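Local coordinates for lactate dehydrogenase (Eimeria maxima, PDB 6CT6), which probably interconverts pyruvate and lactate with NAD(H) as cofactor, and is captured here with NADH and the pyruvate analogue oxamate, at residues B[129-132]-B[136-139]; B[140-145]-B[150-155]. One frame throughout, in Å; residues are numbered along the deposited sequence.

Interaction 1. Residues B[129-132]-B[136-139]; sequences NITN and VMVA. With NAI (1,4-dihydronicotinamide adenine dinucleotide), chain D.
This is a buried packing contact between the loop that leaves strand 126-129 and the early turns of helix 134-145. Met137 and Asn129 carry most of it. CB of Met137 lies 3.4 Å from the backbone O of Thr131. With chi1 near -69°, CG of Met137 lies beside its own backbone N and comes 3.5 Å from the backbone O of Asn132. The methionine thus lies against two successive carbonyl oxygens of the loop. Asn129 crosses it obliquely, with ND2 3.7 Å from Met137 CB. Its CG is anti to the backbone N, and this turns the amide toward the helix and back over the loop. There ND2 of Asn129 donates a hydrogen bond to Thr131 O at 3.0 Å. The bond is bent (139° at the hydrogen) but falls on a lone pair in the carbonyl plane. It ties the end of the strand to the loop that follows.

The far side of the loop faces the cofactor. The backbone N of Asn132 gives a long but straight bond to NAI O3D, 3.3 Å at 167°. ND2 of Asn132 reaches NAI O2D at 3.2 Å and also binds oxamate. CG2 of Ile130 packs on the nicotinamide ring, 3.4 Å from NAI C2N. A strand-loop-helix turn that meets the nicotinamide ribose and the substrate analogue together is characteristic of the lactate/malate dehydrogenase active site.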
loop_
_atom_site.group_PDB
_atom_site.type_symbol
_atom_site.label_atom_id
_atom_site.label_comp_id
_atom_site.label_asym_id
_atom_site.label_seq_id
_atom_site.Cartn_x
_atom_site.Cartn_y
_atom_site.Cartn_z
ATOM N N ASN B 129 0.522 15.752 -11.218
ATOM C CA ASN B 129 -0.744 15.939 -10.521
ATOM C C ASN B 129 -1.641 14.724 -10.703
ATOM O O ASN B 129 -1.636 14.084 -11.758
ATOM C CB ASN B 129 -1.494 17.181 -11.002
ATOM C CG ASN B 129 -2.781 17.403 -10.230
ATOM O OD1 ASN B 129 -2.750 17.686 -9.033
ATOM N ND2 ASN B 129 -3.919 17.248 -10.902
ATOM N N ILE B 130 -2.419 14.424 -9.665
ATOM C CA ILE B 130 -3.383 13.333 -9.703
ATOM C C ILE B 130 -4.778 13.873 -9.393
ATOM O O ILE B 130 -5.778 13.336 -9.878
ATOM C CB ILE B 130 -2.984 12.212 -8.722
ATOM C CG1 ILE B 130 -1.606 11.645 -9.089
ATOM C CG2 ILE B 130 -4.020 11.095 -8.731
ATOM C CD1 ILE B 130 -1.027 10.697 -8.050
ATOM N N THR B 131 -4.857 14.951 -8.608
ATOM C CA THR B 131 -6.144 15.452 -8.127
ATOM C C THR B 131 -7.110 15.725 -9.280
ATOM O O THR B 131 -6.749 16.360 -10.276
ATOM C CB THR B 131 -5.930 16.729 -7.309
ATOM O OG1 THR B 131 -5.086 16.447 -6.188
ATOM C CG2 THR B 131 -7.260 17.295 -6.810
ATOM N N ASN B 132 -8.349 15.255 -9.126
ATOM C CA ASN B 132 -9.403 15.434 -10.134
ATOM C C ASN B 132 -10.170 16.754 -9.979
ATOM O O ASN B 132 -10.195 17.327 -8.888
ATOM C CB ASN B 132 -10.403 14.279 -10.060
ATOM C CG ASN B 132 -9.965 13.069 -10.856
ATOM O OD1 ASN B 132 -9.398 13.195 -11.941
ATOM N ND2 ASN B 132 -10.231 11.883 -10.318
ATOM N N VAL B 136 -7.940 19.808 -15.825
ATOM C CA VAL B 136 -7.958 21.230 -15.487
ATOM C C VAL B 136 -7.260 21.533 -14.163
ATOM O O VAL B 136 -6.794 22.664 -13.967
ATOM C CB VAL B 136 -9.392 21.795 -15.460
ATOM C CG1 VAL B 136 -9.990 21.748 -16.857
ATOM C CG2 VAL B 136 -10.278 21.052 -14.468
ATOM N N MET B 137 -7.161 20.560 -13.253
ATOM C CA MET B 137 -6.405 20.795 -12.026
ATOM C C MET B 137 -4.914 20.936 -12.317
ATOM O O MET B 137 -4.230 21.752 -11.687
ATOM C CB MET B 137 -6.654 19.670 -11.019
ATOM C CG MET B 137 -8.067 19.653 -10.442
ATOM S SD MET B 137 -8.483 21.169 -9.544
ATOM C CE MET B 137 -10.235 20.959 -9.250
ATOM N N VAL B 138 -4.388 20.154 -13.267
ATOM C CA VAL B 138 -2.970 20.266 -13.603
ATOM C C VAL B 138 -2.665 21.660 -14.136
ATOM O O VAL B 138 -1.619 22.245 -13.829
ATOM C CB VAL B 138 -2.553 19.161 -14.597
ATOM C CG1 VAL B 138 -3.358 19.229 -15.893
ATOM C CG2 VAL B 138 -1.056 19.246 -14.899
ATOM N N ALA B 139 -3.579 22.226 -14.927
ATOM C CA ALA B 139 -3.378 23.582 -15.432
ATOM C C ALA B 139 -3.377 24.598 -14.298
ATOM O O ALA B 139 -2.560 25.527 -14.286
ATOM C CB ALA B 139 -4.455 23.926 -16.460
HETATM P PA NAI D . -7.769 11.373 0.122
HETATM O O1A NAI D . -8.914 12.211 0.647
HETATM O O2A NAI D . -7.487 10.023 0.739
HETATM O O5B NAI D . -6.436 12.263 0.241
HETATM C C5B NAI D . -6.457 13.656 -0.059
HETATM C C4B NAI D . -5.591 14.363 0.968
HETATM O O4B NAI D . -5.287 15.702 0.572
HETATM C C3B NAI D . -6.280 14.459 2.327
HETATM O O3B NAI D . -5.509 13.750 3.300
HETATM C C2B NAI D . -6.330 15.943 2.635
HETATM O O2B NAI D . -6.129 16.233 4.019
HETATM C C1B NAI D . -5.185 16.450 1.779
HETATM N N9A NAI D . -5.180 17.907 1.523
HETATM C C8A NAI D . -6.212 18.774 1.453
HETATM N N7A NAI D . -5.748 20.030 1.203
HETATM C C5A NAI D . -4.406 19.964 1.121
HETATM C C6A NAI D . -3.287 20.897 0.880
HETATM N N6A NAI D . -3.508 22.210 0.669
HETATM N N1A NAI D . -2.031 20.393 0.877
HETATM C C2A NAI D . -1.780 19.086 1.082
HETATM N N3A NAI D . -2.750 18.189 1.307
HETATM C C4A NAI D . -4.047 18.563 1.336
HETATM O O3 NAI D . -7.963 11.202 -1.474
HETATM P PN NAI D . -7.184 10.133 -2.406
HETATM O O1N NAI D . -7.963 8.840 -2.410
HETATM O O2N NAI D . -5.719 10.132 -2.036
HETATM O O5D NAI D . -7.364 10.817 -3.853
HETATM C C5D NAI D . -6.760 12.081 -4.101
HETATM C C4D NAI D . -7.172 12.653 -5.451
HETATM O O4D NAI D . -6.784 11.785 -6.523
HETATM C C3D NAI D . -8.681 12.821 -5.544
HETATM O O3D NAI D . -8.968 14.088 -6.139
HETATM C C2D NAI D . -9.118 11.693 -6.450
HETATM O O2D NAI D . -10.334 11.966 -7.146
HETATM C C1D NAI D . -7.918 11.611 -7.378
HETATM N N1N NAI D . -7.797 10.392 -8.190
HETATM C C2N NAI D . -7.274 10.575 -9.404
HETATM C C3N NAI D . -7.077 9.539 -10.290
HETATM C C7N NAI D . -6.491 9.875 -11.629
HETATM O O7N NAI D . -5.979 10.972 -11.792
HETATM N N7N NAI D . -6.551 8.990 -12.615
HETATM C C4N NAI D . -7.441 8.124 -9.926
HETATM C C5N NAI D . -8.002 8.047 -8.579
HETATM C C6N NAI D . -8.148 9.171 -7.766
#

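Interaction 2. Residues B[140-145]-B[150-155]; sequences AVQEAA and HMICGM. With NAI (1,4-dihydronicotinamide adenine dinucleotide), chain D.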
loop_
_atom_site.group_PDB
_atom_site.type_symbol
_atom_site.label_atom_id
_atom_site.label_comp_id
_atom_site.label_asym_id
_atom_site.label_seq_id
_atom_site.Cartn_x
_atom_site.Cartn_y
_atom_site.Cartn_z
ATOM N N ALA B 140 -4.290 24.444 -13.334
ATOM C CA ALA B 140 -4.335 25.365 -12.203
ATOM C C ALA B 140 -3.010 25.378 -11.449
ATOM O O ALA B 140 -2.507 26.445 -11.078
ATOM C CB ALA B 140 -5.480 24.984 -11.266
ATOM N N VAL B 141 -2.429 24.200 -11.213
ATOM C CA VAL B 141 -1.121 24.128 -10.562
ATOM C C VAL B 141 -0.075 24.853 -11.398
ATOM O O VAL B 141 0.690 25.680 -10.887
ATOM C CB VAL B 141 -0.726 22.660 -10.318
ATOM C CG1 VAL B 141 0.673 22.572 -9.711
ATOM C CG2 VAL B 141 -1.740 21.977 -9.413
ATOM N N GLN B 142 -0.021 24.549 -12.697
ATOM C CA GLN B 142 1.002 25.137 -13.558
ATOM C C GLN B 142 0.970 26.658 -13.492
ATOM O O GLN B 142 2.005 27.308 -13.305
ATOM C CB GLN B 142 0.807 24.661 -15.002
ATOM C CG GLN B 142 1.954 25.025 -15.946
ATOM C CD GLN B 142 1.981 26.498 -16.312
ATOM O OE1 GLN B 142 0.947 27.097 -16.600
ATOM N NE2 GLN B 142 3.168 27.092 -16.282
ATOM N N GLU B 143 -0.219 27.242 -13.653
ATOM C CA GLU B 143 -0.330 28.695 -13.688
ATOM C C GLU B 143 0.136 29.316 -12.379
ATOM O O GLU B 143 0.844 30.331 -12.383
ATOM C CB GLU B 143 -1.772 29.089 -14.001
ATOM C CG GLU B 143 -2.219 28.636 -15.381
ATOM C CD GLU B 143 -3.726 28.579 -15.535
ATOM O OE1 GLU B 143 -4.440 28.915 -14.567
ATOM O OE2 GLU B 143 -4.197 28.192 -16.626
ATOM N N ALA B 144 -0.232 28.712 -11.247
ATOM C CA ALA B 144 0.170 29.254 -9.953
ATOM C C ALA B 144 1.654 29.039 -9.683
ATOM O O ALA B 144 2.280 29.863 -9.008
ATOM C CB ALA B 144 -0.663 28.622 -8.840
ATOM N N ALA B 145 2.231 27.951 -10.191
ATOM C CA ALA B 145 3.635 27.646 -9.941
ATOM C C ALA B 145 4.561 28.271 -10.972
ATOM O O ALA B 145 5.711 28.590 -10.649
ATOM C CB ALA B 145 3.852 26.129 -9.919
ATOM N N HIS B 150 7.047 21.632 -19.912
ATOM C CA HIS B 150 7.585 20.282 -20.015
ATOM C C HIS B 150 7.993 19.695 -18.668
ATOM O O HIS B 150 8.532 18.582 -18.639
ATOM C CB HIS B 150 8.790 20.260 -20.962
ATOM C CG HIS B 150 9.987 20.992 -20.438
ATOM N ND1 HIS B 150 10.139 22.357 -20.559
ATOM C CD2 HIS B 150 11.086 20.549 -19.785
ATOM C CE1 HIS B 150 11.281 22.722 -20.005
ATOM N NE2 HIS B 150 11.874 21.645 -19.527
ATOM N N MET B 151 7.752 20.400 -17.561
ATOM C CA MET B 151 8.087 19.901 -16.232
ATOM C C MET B 151 6.851 19.624 -15.383
ATOM O O MET B 151 6.960 19.520 -14.157
ATOM C CB MET B 151 9.004 20.885 -15.506
ATOM C CG MET B 151 10.404 20.979 -16.085
ATOM S SD MET B 151 11.351 19.442 -15.977
ATOM C CE MET B 151 11.847 19.431 -14.255
ATOM N N ILE B 152 5.679 19.498 -16.001
ATOM C CA ILE B 152 4.461 19.178 -15.265
ATOM C C ILE B 152 3.533 18.385 -16.172
ATOM O O ILE B 152 3.445 18.641 -17.376
ATOM C CB ILE B 152 3.774 20.452 -14.719
ATOM C CG1 ILE B 152 2.518 20.090 -13.920
ATOM C CG2 ILE B 152 3.424 21.412 -15.849
ATOM C CD1 ILE B 152 2.028 21.214 -13.022
ATOM N N CYS B 153 2.853 17.406 -15.581
ATOM C CA CYS B 153 1.876 16.594 -16.289
ATOM C C CYS B 153 0.887 16.037 -15.276
ATOM O O CYS B 153 1.058 16.183 -14.064
ATOM C CB CYS B 153 2.542 15.453 -17.066
ATOM S SG CYS B 153 3.374 14.244 -16.019
ATOM N N GLY B 154 -0.147 15.389 -15.788
ATOM C CA GLY B 154 -1.138 14.727 -14.957
ATOM C C GLY B 154 -1.108 13.229 -15.189
ATOM O O GLY B 154 -0.951 12.774 -16.324
ATOM N N MET B 155 -1.245 12.470 -14.106
ATOM C CA MET B 155 -1.370 11.021 -14.187
ATOM C C MET B 155 -2.832 10.669 -14.416
ATOM O O MET B 155 -3.693 11.005 -13.595
ATOM C CB MET B 155 -0.858 10.352 -12.908
ATOM C CG MET B 155 -0.766 8.814 -12.973
ATOM S SD MET B 155 -2.331 7.917 -13.110
ATOM C CE MET B 155 -3.135 8.298 -11.552
HETATM P PA NAI D . -7.769 11.373 0.122
HETATM O O1A NAI D . -8.914 12.211 0.647
HETATM O O2A NAI D . -7.487 10.023 0.739
HETATM O O5B NAI D . -6.436 12.263 0.241
HETATM C C5B NAI D . -6.457 13.656 -0.059
HETATM C C4B NAI D . -5.591 14.363 0.968
HETATM O O4B NAI D . -5.287 15.702 0.572
HETATM C C3B NAI D . -6.280 14.459 2.327
HETATM O O3B NAI D . -5.509 13.750 3.300
HETATM C C2B NAI D . -6.330 15.943 2.635
HETATM O O2B NAI D . -6.129 16.233 4.019
HETATM C C1B NAI D . -5.185 16.450 1.779
HETATM N N9A NAI D . -5.180 17.907 1.523
HETATM C C8A NAI D . -6.212 18.774 1.453
HETATM N N7A NAI D . -5.748 20.030 1.203
HETATM C C5A NAI D . -4.406 19.964 1.121
HETATM C C6A NAI D . -3.287 20.897 0.880
HETATM N N6A NAI D . -3.508 22.210 0.669
HETATM N N1A NAI D . -2.031 20.393 0.877
HETATM C C2A NAI D . -1.780 19.086 1.082
HETATM N N3A NAI D . -2.750 18.189 1.307
HETATM C C4A NAI D . -4.047 18.563 1.336
HETATM O O3 NAI D . -7.963 11.202 -1.474
HETATM P PN NAI D . -7.184 10.133 -2.406
HETATM O O1N NAI D . -7.963 8.840 -2.410
HETATM O O2N NAI D . -5.719 10.132 -2.036
HETATM O O5D NAI D . -7.364 10.817 -3.853
HETATM C C5D NAI D . -6.760 12.081 -4.101
HETATM C C4D NAI D . -7.172 12.653 -5.451
HETATM O O4D NAI D . -6.784 11.785 -6.523
HETATM C C3D NAI D . -8.681 12.821 -5.544
HETATM O O3D NAI D . -8.968 14.088 -6.139
HETATM C C2D NAI D . -9.118 11.693 -6.450
HETATM O O2D NAI D . -10.334 11.966 -7.146
HETATM C C1D NAI D . -7.918 11.611 -7.378
HETATM N N1N NAI D . -7.797 10.392 -8.190
HETATM C C2N NAI D . -7.274 10.575 -9.404
HETATM C C3N NAI D . -7.077 9.539 -10.290
HETATM C C7N NAI D . -6.491 9.875 -11.629
HETATM O O7N NAI D . -5.979 10.972 -11.792
HETATM N N7N NAI D . -6.551 8.990 -12.615
HETATM C C4N NAI D . -7.441 8.124 -9.926
HETATM C C5N NAI D . -8.002 8.047 -8.579
HETATM C C6N NAI D . -8.148 9.171 -7.766
#
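Ile152 overlaps the flank of helix 134-145 formed by Val141 and Gln142. It uses two separate branches. The longer one extends from the strand with CG1 anti to the backbone N (chi1 -179°). CD1 of Ile152 meets CG1 of Val141 at 3.8 Å, and the two side chains approach at a slant. CD1 of Ile152 also lies 3.9 Å from the backbone N of Gln142, so it rests on the helix backbone. The shorter branch, CG2 of Ile152, touches CG of Gln142 at 3.9 Å. These two side chains cross at about a right angle.

Of the Gln142 side chain, only the aliphatic part touches Ile152. Gln142 bends at chi2 (-73°), carrying the amide away. NE2 of Gln142 then hydrogen-bonds to the backbone O of Val147, in the connection between helix and strand. The contact between the segments is therefore apolar, and the glutamine amide ties helix end to loop.

At the strand's other end, CE of Met155 sits over the face of the carboxamide, 3.6 Å from NAI N7N. Helix 134-145 packs on strand 152-155 within a beta-alpha-beta unit that starts at strand 126-129. Helix 104-121 lies against Val141, and helix 244-259 against Cys153 and Met155.

Overall arrangement
Both contacts are buried and both use helix 134-145. Interaction 1 holds its early turns against the loop after strand 126-129, and interaction 2 sets its last turns on strand 152-155. Together they follow one right-handed beta-alpha-beta crossover of the Rossmann-type domain. The two strands are parallel neighbours, with probable hydrogen bonds from Asn129 N to Cys153 O and from Met155 N to Asn129 O. Val138 CG2 also packs on Ile152. The chemistry changes along the unit. The 129-132 and 136-139 pair is rich in amide and carbonyl groups near cofactor and oxamate. The 140-145 and 150-155 pair is hydrocarbon packing, and reaches the nicotinamide only through Met155.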